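Local coordinates for protein 4-hydroxybutyrate CoA-transferase (Porphyromonas gingivalis, PDB 3D3U) that probably transfers coenzyme A between acyl-CoA thioesters and free carboxylates such as acetate or 4-hydroxybutyrate, at residues 204-209 against 350-355; 255-258 against 263-266; 259-264 against 298-303; 307-312 against 343-348. All coordinates share one frame; numbering follows the deposited sequence.

Contact 1 of 4, residues 204-209 against 350-355; sequences ASLIKD and GGISIM
L206 packs on I352 and I354 in a small apolar contact between a loop and one face of the mixed sheet. The loop leads from helix 194-204 to strand 212-215. The two isoleucines belong to strand 352-356. They are two residues apart, so both point to the same face, towards the loop, while S353 between them points away, towards helix 338-345. This alternation fits a Rossmann-like α/β fold, in which the sheet is covered on both sides.

L206 touches with two parts of its chain. CB of L206 rests on CD1 of I352 at 3.9 Å. Further out, CD1 of L206 lies 3.5 Å from CD1 of I354, and the two side chains cross obliquely. I352 sends CG1 between its backbone N and carbonyl carbon (chi1 50°). I354 instead places CG1 beside the backbone N (chi1 -53°). Both CD1 methyls still reach L206. Y388 on the next strand touches L206 and I352 as well. I207 turns to strand 307-311, where it meets V308 and I310.

No hydrogen bond joins the two segments. The contact rests on aliphatic groups alone, so shape and burial of carbon surface, not directed polar bonds, hold the loop here.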
loop_
_atom_site.group_PDB
_atom_site.type_symbol
_atom_site.label_atom_id
_atom_site.label_comp_id
_atom_site.label_asym_id
_atom_site.label_seq_id
_atom_site.Cartn_x
_atom_site.Cartn_y
_atom_site.Cartn_z
ATOM N N ALA A 204 -17.598 12.046 -2.360
ATOM C CA ALA A 204 -17.482 13.253 -1.656
ATOM C C ALA A 204 -18.739 13.656 -0.901
ATOM O O ALA A 204 -18.644 14.383 0.144
ATOM C CB ALA A 204 -17.066 14.297 -2.600
ATOM N N SER A 205 -19.910 13.176 -1.351
ATOM C CA SER A 205 -21.132 13.387 -0.520
ATOM C C SER A 205 -21.234 12.568 0.747
ATOM O O SER A 205 -22.268 12.631 1.414
ATOM C CB SER A 205 -22.421 13.018 -1.232
ATOM O OG SER A 205 -22.157 12.469 -2.483
ATOM N N LEU A 206 -20.246 11.720 0.997
ATOM C CA LEU A 206 -20.183 10.858 2.169
ATOM C C LEU A 206 -19.107 11.362 3.086
ATOM O O LEU A 206 -18.988 10.978 4.233
ATOM C CB LEU A 206 -19.814 9.422 1.729
ATOM C CG LEU A 206 -20.768 8.773 0.709
ATOM C CD1 LEU A 206 -20.474 7.305 0.550
ATOM C CD2 LEU A 206 -22.152 8.877 1.158
ATOM N N ILE A 207 -18.300 12.239 2.559
ATOM C CA ILE A 207 -17.115 12.626 3.259
ATOM C C ILE A 207 -17.374 14.009 3.826
ATOM O O ILE A 207 -17.962 14.885 3.118
ATOM C CB ILE A 207 -15.925 12.589 2.289
ATOM C CG1 ILE A 207 -15.851 11.196 1.628
ATOM C CG2 ILE A 207 -14.666 12.896 3.037
ATOM C CD1 ILE A 207 -14.505 10.756 1.127
ATOM N N LYS A 208 -16.983 14.175 5.097
ATOM C CA LYS A 208 -17.263 15.356 5.881
ATOM C C LYS A 208 -15.972 16.225 6.052
ATOM O O LYS A 208 -14.874 15.681 6.220
ATOM C CB LYS A 208 -17.748 14.882 7.241
ATOM C CG LYS A 208 -19.257 14.797 7.404
ATOM C CD LYS A 208 -19.778 14.661 8.876
ATOM C CE LYS A 208 -21.143 13.971 8.743
ATOM N NZ LYS A 208 -21.999 13.466 9.940
ATOM N N ASP A 209 -16.056 17.552 6.091
ATOM C CA ASP A 209 -14.875 18.268 6.602
ATOM C C ASP A 209 -14.447 17.563 7.887
ATOM O O ASP A 209 -15.292 17.282 8.721
ATOM C CB ASP A 209 -15.173 19.726 6.940
ATOM C CG ASP A 209 -15.819 20.442 5.825
ATOM O OD1 ASP A 209 -16.359 19.775 4.927
ATOM O OD2 ASP A 209 -15.911 21.679 5.743
ATOM N N GLY A 350 -17.947 7.386 14.107
ATOM C CA GLY A 350 -18.284 8.097 12.871
ATOM C C GLY A 350 -17.530 7.700 11.588
ATOM O O GLY A 350 -17.316 8.549 10.712
ATOM N N GLY A 351 -17.142 6.428 11.444
ATOM C CA GLY A 351 -16.377 5.978 10.288
ATOM C C GLY A 351 -17.311 5.300 9.358
ATOM O O GLY A 351 -18.356 4.936 9.740
ATOM N N ILE A 352 -16.948 5.141 8.120
ATOM C CA ILE A 352 -17.737 4.386 7.216
ATOM C C ILE A 352 -16.779 3.735 6.247
ATOM O O ILE A 352 -15.603 3.970 6.312
ATOM C CB ILE A 352 -18.639 5.284 6.410
ATOM C CG1 ILE A 352 -17.854 6.456 5.791
ATOM C CG2 ILE A 352 -19.991 5.554 7.120
ATOM C CD1 ILE A 352 -18.568 7.023 4.538
ATOM N N SER A 353 -17.248 2.900 5.341
ATOM C CA SER A 353 -16.335 2.386 4.380
ATOM C C SER A 353 -17.094 2.378 3.083
ATOM O O SER A 353 -18.254 1.968 3.042
ATOM C CB SER A 353 -15.861 1.011 4.788
ATOM O OG SER A 353 -16.981 0.125 4.863
ATOM N N ILE A 354 -16.450 2.895 2.047
ATOM C CA ILE A 354 -16.994 2.939 0.682
ATOM C C ILE A 354 -16.224 2.022 -0.308
ATOM O O ILE A 354 -14.979 2.055 -0.295
ATOM C CB ILE A 354 -16.905 4.391 0.174
ATOM C CG1 ILE A 354 -17.576 5.384 1.164
ATOM C CG2 ILE A 354 -17.506 4.475 -1.183
ATOM C CD1 ILE A 354 -17.037 6.842 1.034
ATOM N N MET A 355 -16.934 1.219 -1.127
ATOM C CA MET A 355 -16.348 0.486 -2.231
ATOM C C MET A 355 -16.772 1.295 -3.454
ATOM O O MET A 355 -17.924 1.414 -3.747
ATOM C CB MET A 355 -16.833 -0.970 -2.284
ATOM C CG MET A 355 -15.784 -2.030 -2.692
ATOM S SD MET A 355 -15.513 -3.588 -1.511
ATOM C CE MET A 355 -13.658 -3.838 -1.122
#

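Contact 2 of 4, residues 255-258 against 263-266; sequences NGKK and PEKV
The loop between helix 243-251 and strand 266-268 doubles back on itself here, bringing G256 against E264. The backbone N of E264 donates to the carbonyl O of G256 at 2.7 Å. The bond is moderately bent, with 149° at the hydrogen, and the donor is tilted out of the carbonyl plane. The neighbouring carbonyl also faces E264. O of N255 receives a nearly straight CA-H...O contact from CA of E264, at 3.4 Å. Two successive carbonyls therefore meet the N and CA of a single residue. G256 has a positive phi (38°), a conformation that favours glycine.

This loop belongs to a β-α-β crossover. Strand 235-237, helix 243-251 and strand 266-268 follow one another, and the two strands are parallel neighbours in the mixed sheet. N255 and G256 bond through their backbones to L234, just before the first strand. V266 bonds to V286 on the other side.

The side chains meet at the surface. K257 bends at chi2 and chi3, and its CE comes to 3.6 Å from OE2 of E264. NZ of K257 stays 4.5 Å from OE2 of E264, too far for a salt bridge.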
loop_
_atom_site.group_PDB
_atom_site.type_symbol
_atom_site.label_atom_id
_atom_site.label_comp_id
_atom_site.label_asym_id
_atom_site.label_seq_id
_atom_site.Cartn_x
_atom_site.Cartn_y
_atom_site.Cartn_z
ATOM N N ASN A 255 -4.630 18.324 6.402
ATOM C CA ASN A 255 -3.868 18.905 7.530
ATOM C C ASN A 255 -3.978 18.128 8.858
ATOM O O ASN A 255 -3.264 18.400 9.848
ATOM C CB ASN A 255 -4.168 20.371 7.743
ATOM C CG ASN A 255 -5.673 20.661 8.039
ATOM O OD1 ASN A 255 -6.212 21.677 7.521
ATOM N ND2 ASN A 255 -6.352 19.825 8.870
ATOM N N GLY A 256 -4.870 17.132 8.860
ATOM C CA GLY A 256 -5.160 16.332 10.047
ATOM C C GLY A 256 -5.157 17.164 11.288
ATOM O O GLY A 256 -4.513 16.792 12.214
ATOM N N LYS A 257 -5.879 18.288 11.307
ATOM C CA LYS A 257 -5.943 19.111 12.487
ATOM C C LYS A 257 -6.902 18.458 13.446
ATOM O O LYS A 257 -6.798 18.692 14.660
ATOM C CB LYS A 257 -6.444 20.521 12.190
ATOM C CG LYS A 257 -5.504 21.384 11.313
ATOM C CD LYS A 257 -5.488 22.815 11.709
ATOM C CE LYS A 257 -4.215 23.133 12.379
ATOM N NZ LYS A 257 -4.065 24.563 12.155
ATOM N N LYS A 258 -7.813 17.627 12.890
ATOM C CA LYS A 258 -8.901 16.905 13.600
ATOM C C LYS A 258 -8.545 15.478 13.881
ATOM O O LYS A 258 -9.100 14.859 14.773
ATOM C CB LYS A 258 -10.161 16.936 12.751
ATOM C CG LYS A 258 -11.040 18.119 13.180
ATOM C CD LYS A 258 -11.490 18.973 12.035
ATOM C CE LYS A 258 -12.676 19.883 12.453
ATOM N NZ LYS A 258 -13.582 20.174 11.218
ATOM N N PRO A 263 -2.002 13.502 15.329
ATOM C CA PRO A 263 -2.616 14.765 14.898
ATOM C C PRO A 263 -1.601 15.590 14.147
ATOM O O PRO A 263 -0.423 15.599 14.491
ATOM C CB PRO A 263 -2.993 15.419 16.198
ATOM C CG PRO A 263 -2.109 14.818 17.157
ATOM C CD PRO A 263 -1.984 13.370 16.790
ATOM N N GLU A 264 -2.055 16.213 13.087
ATOM C CA GLU A 264 -1.234 17.049 12.218
ATOM C C GLU A 264 -0.232 16.325 11.352
ATOM O O GLU A 264 0.720 16.908 10.948
ATOM C CB GLU A 264 -0.597 18.197 12.976
ATOM C CG GLU A 264 -1.641 19.080 13.608
ATOM C CD GLU A 264 -1.099 20.444 14.056
ATOM O OE1 GLU A 264 0.141 20.628 13.944
ATOM O OE2 GLU A 264 -1.918 21.341 14.517
ATOM N N LYS A 265 -0.417 15.047 11.050
ATOM C CA LYS A 265 0.549 14.401 10.130
ATOM C C LYS A 265 -0.123 13.349 9.313
ATOM O O LYS A 265 -1.221 12.934 9.685
ATOM C CB LYS A 265 1.806 13.862 10.844
ATOM C CG LYS A 265 1.607 13.356 12.231
ATOM C CD LYS A 265 2.933 13.461 13.041
ATOM C CE LYS A 265 3.443 14.863 13.423
ATOM N NZ LYS A 265 4.057 15.438 12.260
ATOM N N VAL A 266 0.496 12.994 8.182
ATOM C CA VAL A 266 -0.144 12.073 7.270
ATOM C C VAL A 266 0.590 10.825 7.525
ATOM O O VAL A 266 1.821 10.778 7.330
ATOM C CB VAL A 266 0.059 12.362 5.767
ATOM C CG1 VAL A 266 -0.849 13.424 5.245
ATOM C CG2 VAL A 266 1.350 12.902 5.569
#

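Contact 3 of 4, residues 259-264 against 298-303; sequences KTLHPE and PDVIGK
L261 reaches out of its loop and lays one methyl on V300 of helix 298-303. The two side chains cross at about a right angle. The setting is the Rossmann-like mixed sheet. Helix 298-303 lies in the connection that leaves strand 287-289 at one side of the sheet and enters strand 307-311 across the three strands between. The loop 259-264 comes just before strand 266-268, one of those three.

L261 has CG anti to the backbone N (chi1 -176°), which extends the side chain towards the helix. Its two methyls then part. CD2 goes to the helix and approaches CG1 of V300 to 3.4 Å. The same CD2 lies 3.8 Å from CB of K303, so it sits between residues one helical turn apart. CD1 turns back over its own loop. It stands above one face of the H262 ring, offset towards the rim. A hydrogen bond between NE2 of H262 and the hydroxyl of Y294 holds that ring, which also meets the ring of Y290.

V300 offers its CG1 branch, and K303 only the base of its side chain. The K303 chain starts towards the loop, then bends at three successive torsions, and its amine ends away from the loop. The hydroxyl of T260 lies beside this aliphatic patch and has a weak hydrogen bond with N of D305. The OG1 of T260 lies 2.8 Å from the carbonyl O of K303.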
loop_
_atom_site.group_PDB
_atom_site.type_symbol
_atom_site.label_atom_id
_atom_site.label_comp_id
_atom_site.label_asym_id
_atom_site.label_seq_id
_atom_site.Cartn_x
_atom_site.Cartn_y
_atom_site.Cartn_z
ATOM N N LYS A 259 -7.583 14.944 13.141
ATOM C CA LYS A 259 -7.011 13.644 13.494
ATOM C C LYS A 259 -7.061 13.397 15.034
ATOM O O LYS A 259 -6.643 14.242 15.801
ATOM C CB LYS A 259 -5.594 13.552 12.933
ATOM C CG LYS A 259 -5.563 13.636 11.437
ATOM C CD LYS A 259 -4.324 13.079 10.856
ATOM C CE LYS A 259 -3.867 11.699 11.461
ATOM N NZ LYS A 259 -3.890 10.594 10.512
ATOM N N THR A 260 -7.604 12.283 15.512
ATOM C CA THR A 260 -7.389 12.020 16.929
ATOM C C THR A 260 -6.256 11.051 17.135
ATOM O O THR A 260 -6.059 10.612 18.278
ATOM C CB THR A 260 -8.558 11.427 17.571
ATOM O OG1 THR A 260 -8.792 10.164 16.962
ATOM C CG2 THR A 260 -9.766 12.220 17.246
ATOM N N LEU A 261 -5.529 10.713 16.055
ATOM C CA LEU A 261 -4.370 9.833 16.158
ATOM C C LEU A 261 -3.309 10.345 15.242
ATOM O O LEU A 261 -3.563 10.500 14.043
ATOM C CB LEU A 261 -4.713 8.405 15.745
ATOM C CG LEU A 261 -3.627 7.336 15.874
ATOM C CD1 LEU A 261 -3.201 7.487 17.319
ATOM C CD2 LEU A 261 -4.094 5.869 15.566
ATOM N N HIS A 262 -2.110 10.589 15.779
ATOM C CA HIS A 262 -1.033 11.296 15.049
ATOM C C HIS A 262 -1.519 12.628 14.441
ATOM O O HIS A 262 -1.498 12.858 13.201
ATOM C CB HIS A 262 -0.412 10.379 14.012
ATOM C CG HIS A 262 0.045 9.075 14.574
ATOM N ND1 HIS A 262 1.049 8.985 15.521
ATOM C CD2 HIS A 262 -0.362 7.802 14.330
ATOM C CE1 HIS A 262 1.223 7.713 15.852
ATOM N NE2 HIS A 262 0.388 6.972 15.136
ATOM N N PRO A 263 -2.002 13.502 15.329
ATOM C CA PRO A 263 -2.616 14.765 14.898
ATOM C C PRO A 263 -1.601 15.590 14.147
ATOM O O PRO A 263 -0.423 15.599 14.491
ATOM C CB PRO A 263 -2.993 15.419 16.198
ATOM C CG PRO A 263 -2.109 14.818 17.157
ATOM C CD PRO A 263 -1.984 13.370 16.790
ATOM N N GLU A 264 -2.055 16.213 13.087
ATOM C CA GLU A 264 -1.234 17.049 12.218
ATOM C C GLU A 264 -0.232 16.325 11.352
ATOM O O GLU A 264 0.720 16.908 10.948
ATOM C CB GLU A 264 -0.597 18.197 12.976
ATOM C CG GLU A 264 -1.641 19.080 13.608
ATOM C CD GLU A 264 -1.099 20.444 14.056
ATOM O OE1 GLU A 264 0.141 20.628 13.944
ATOM O OE2 GLU A 264 -1.918 21.341 14.517
ATOM N N PRO A 298 -6.847 -3.094 12.475
ATOM C CA PRO A 298 -8.168 -2.480 12.626
ATOM C C PRO A 298 -8.329 -1.731 13.942
ATOM O O PRO A 298 -9.076 -0.715 14.063
ATOM C CB PRO A 298 -9.084 -3.702 12.617
ATOM C CG PRO A 298 -8.388 -4.672 11.733
ATOM C CD PRO A 298 -6.955 -4.525 12.111
ATOM N N ASP A 299 -7.615 -2.250 14.934
ATOM C CA ASP A 299 -7.513 -1.634 16.241
ATOM C C ASP A 299 -6.850 -0.281 16.187
ATOM O O ASP A 299 -7.339 0.650 16.788
ATOM C CB ASP A 299 -6.569 -2.455 17.022
ATOM C CG ASP A 299 -7.113 -2.848 18.282
ATOM O OD1 ASP A 299 -7.995 -3.785 18.185
ATOM O OD2 ASP A 299 -6.691 -2.272 19.351
ATOM N N VAL A 300 -5.717 -0.165 15.500
ATOM C CA VAL A 300 -5.135 1.157 15.351
ATOM C C VAL A 300 -5.925 2.026 14.454
ATOM O O VAL A 300 -6.196 3.161 14.826
ATOM C CB VAL A 300 -3.704 1.218 14.791
ATOM C CG1 VAL A 300 -3.143 2.640 15.031
ATOM C CG2 VAL A 300 -2.801 0.177 15.463
ATOM N N ILE A 301 -6.262 1.530 13.266
ATOM C CA ILE A 301 -7.207 2.220 12.395
ATOM C C ILE A 301 -8.377 2.792 13.184
ATOM O O ILE A 301 -8.770 3.988 13.076
ATOM C CB ILE A 301 -7.711 1.285 11.362
ATOM C CG1 ILE A 301 -6.587 1.003 10.339
ATOM C CG2 ILE A 301 -8.841 1.918 10.630
ATOM C CD1 ILE A 301 -6.818 -0.249 9.500
ATOM N N GLY A 302 -8.917 1.924 14.021
ATOM C CA GLY A 302 -10.060 2.318 14.770
ATOM C C GLY A 302 -9.892 3.594 15.600
ATOM O O GLY A 302 -10.901 4.321 15.732
ATOM N N LYS A 303 -8.698 3.816 16.211
ATOM C CA LYS A 303 -8.472 4.945 17.093
ATOM C C LYS A 303 -8.671 6.295 16.316
ATOM O O LYS A 303 -8.867 7.362 16.894
ATOM C CB LYS A 303 -7.085 4.928 17.684
ATOM C CG LYS A 303 -6.500 3.607 18.000
ATOM C CD LYS A 303 -6.787 3.146 19.406
ATOM C CE LYS A 303 -5.513 2.504 20.049
ATOM N NZ LYS A 303 -4.825 3.374 21.116
#

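Contact 4 of 4, residues 307-312 against 343-348; sequences MVSINS and RGAKRS
M307 opens strand 307-311 and packs against A345 and S348, where helix 338-345 runs into a turn. This is part of a β-α-β crossover. Strand 307-311 leads, through a long and partly unmodelled connection, to helix 338-345 and then to strand 352-356, which returns alongside 307-311 and parallel to it. The contact is buried.

The M307 side chain starts on the helix side. Its CB lies 3.3 Å from OG of S348 and also touches the serine CB. Next, CG is set anti to the backbone N (chi1 166°) and passes CB of A345 at 4.5 Å, a loose approach. Bends at chi2 and chi3 then carry the chain away from these residues. SD leads towards I301, on helix 298-303. The terminal CE lies by I301 as well, near its carbonyl O and its CG2 methyl. The side chain thus runs from the turn after helix 338-345, past A345, to helix 298-303.

The polar link lies at the base. The backbone N of M307 donates to OG of S348 at 2.8 Å, with 154° at the hydrogen. This buried N-H is thus satisfied by a side chain, while the M307 backbone also bonds to I352 of the next strand. Beyond the helix, K346 makes a salt bridge with D387.

S309, two residues along, points to the same helix. Its hydroxyl has a weak hydrogen bond with the carbonyl of F341, and the OG of S309 sits 3.3 Å from the CB of A345.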
loop_
_atom_site.group_PDB
_atom_site.type_symbol
_atom_site.label_atom_id
_atom_site.label_comp_id
_atom_site.label_asym_id
_atom_site.label_seq_id
_atom_site.Cartn_x
_atom_site.Cartn_y
_atom_site.Cartn_z
ATOM N N MET A 307 -13.198 7.824 10.492
ATOM C CA MET A 307 -12.219 7.277 9.576
ATOM C C MET A 307 -13.011 6.826 8.415
ATOM O O MET A 307 -13.913 6.008 8.607
ATOM C CB MET A 307 -11.534 6.077 10.156
ATOM C CG MET A 307 -10.779 5.290 9.139
ATOM S SD MET A 307 -9.104 5.875 8.765
ATOM C CE MET A 307 -8.234 5.648 10.316
ATOM N N VAL A 308 -12.692 7.324 7.217
ATOM C CA VAL A 308 -13.371 6.798 6.017
ATOM C C VAL A 308 -12.505 6.127 4.918
ATOM O O VAL A 308 -11.765 6.833 4.200
ATOM C CB VAL A 308 -14.452 7.807 5.427
ATOM C CG1 VAL A 308 -14.429 9.151 6.145
ATOM C CG2 VAL A 308 -14.408 7.842 3.819
ATOM N N SER A 309 -12.626 4.796 4.757
ATOM C CA SER A 309 -11.702 4.073 3.851
ATOM C C SER A 309 -12.383 3.972 2.548
ATOM O O SER A 309 -13.587 3.664 2.526
ATOM C CB SER A 309 -11.352 2.649 4.336
ATOM O OG SER A 309 -12.479 2.118 4.984
ATOM N N ILE A 310 -11.641 4.244 1.463
ATOM C CA ILE A 310 -12.191 3.998 0.126
ATOM C C ILE A 310 -11.397 3.048 -0.771
ATOM O O ILE A 310 -10.274 3.420 -1.240
ATOM C CB ILE A 310 -12.350 5.249 -0.631
ATOM C CG1 ILE A 310 -12.944 6.329 0.241
ATOM C CG2 ILE A 310 -13.061 4.897 -2.038
ATOM C CD1 ILE A 310 -12.757 7.693 -0.351
ATOM N N ASN A 311 -12.010 1.894 -1.061
ATOM C CA ASN A 311 -11.340 0.816 -1.777
ATOM C C ASN A 311 -12.108 0.497 -2.998
ATOM O O ASN A 311 -13.253 0.907 -3.167
ATOM C CB ASN A 311 -11.265 -0.438 -0.939
ATOM C CG ASN A 311 -10.834 -0.137 0.462
ATOM O OD1 ASN A 311 -9.719 0.424 0.691
ATOM N ND2 ASN A 311 -11.770 -0.401 1.442
ATOM N N SER A 312 -11.482 -0.260 -3.872
ATOM C CA SER A 312 -12.091 -0.505 -5.142
ATOM C C SER A 312 -11.814 -1.941 -5.533
ATOM O O SER A 312 -10.662 -2.342 -5.782
ATOM C CB SER A 312 -11.631 0.510 -6.170
ATOM O OG SER A 312 -12.115 0.098 -7.410
ATOM N N ARG A 343 -12.835 -3.203 8.173
ATOM C CA ARG A 343 -13.001 -3.642 9.556
ATOM C C ARG A 343 -12.680 -2.471 10.532
ATOM O O ARG A 343 -13.404 -2.176 11.499
ATOM C CB ARG A 343 -11.989 -4.822 9.819
ATOM C CG ARG A 343 -12.278 -6.334 9.348
ATOM C CD ARG A 343 -11.428 -7.485 10.131
ATOM N NE ARG A 343 -12.043 -7.907 11.411
ATOM C CZ ARG A 343 -13.295 -8.444 11.497
ATOM N NH1 ARG A 343 -13.879 -8.808 12.667
ATOM N NH2 ARG A 343 -13.998 -8.601 10.360
ATOM N N GLY A 344 -11.543 -1.842 10.238
ATOM C CA GLY A 344 -10.991 -0.833 11.038
ATOM C C GLY A 344 -11.785 0.401 10.838
ATOM O O GLY A 344 -11.967 1.142 11.818
ATOM N N ALA A 345 -12.298 0.665 9.623
ATOM C CA ALA A 345 -13.276 1.801 9.457
ATOM C C ALA A 345 -14.527 1.606 10.297
ATOM O O ALA A 345 -15.136 2.606 10.738
ATOM C CB ALA A 345 -13.675 2.073 8.034
ATOM N N LYS A 346 -14.888 0.343 10.546
ATOM C CA LYS A 346 -16.134 0.046 11.214
ATOM C C LYS A 346 -16.003 0.144 12.685
ATOM O O LYS A 346 -17.013 0.098 13.337
ATOM C CB LYS A 346 -16.827 -1.230 10.686
ATOM C CG LYS A 346 -17.052 -1.089 9.009
ATOM C CD LYS A 346 -18.532 -1.154 8.604
ATOM C CE LYS A 346 -19.395 -0.184 9.470
ATOM N NZ LYS A 346 -20.736 -0.782 9.815
ATOM N N ARG A 347 -14.787 0.414 13.184
ATOM C CA ARG A 347 -14.541 0.680 14.609
ATOM C C ARG A 347 -14.337 2.158 14.998
ATOM O O ARG A 347 -14.444 2.459 16.196
ATOM C CB ARG A 347 -13.271 0.006 15.128
ATOM C CG ARG A 347 -13.314 -1.363 15.715
ATOM C CD ARG A 347 -12.477 -2.314 14.893
ATOM N NE ARG A 347 -12.263 -3.646 15.485
ATOM C CZ ARG A 347 -12.288 -4.775 14.771
ATOM N NH1 ARG A 347 -12.557 -4.691 13.446
ATOM N NH2 ARG A 347 -12.050 -5.946 15.361
ATOM N N SER A 348 -13.964 3.077 14.071
ATOM C CA SER A 348 -13.764 4.478 14.555
ATOM C C SER A 348 -15.061 5.112 14.715
ATOM O O SER A 348 -15.932 4.910 13.923
ATOM C CB SER A 348 -12.893 5.339 13.641
ATOM O OG SER A 348 -13.611 6.216 12.777
#

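How the contacts relate
Contact 4 is buried, contact 1 is partly buried, and contacts 2 and 3 lie at the surface. Contacts 1 and 4 share the sheet. Strands 307-311 and 352-356 are neighbours joined by backbone hydrogen bonds, and one contact covers each face. Their chemistry differs: contact 1 is wholly aliphatic, while contact 4 adds a backbone-to-serine bond. Contacts 2 and 3 share P263 and E264. The first closes the loop on itself through the backbone, and the second rests that loop on helix 298-303 through leucine. That helix also touches contact 4, where G302 lies against S348. Contacts 1 and 3 do not touch, with nearest atoms about 8 Å apart.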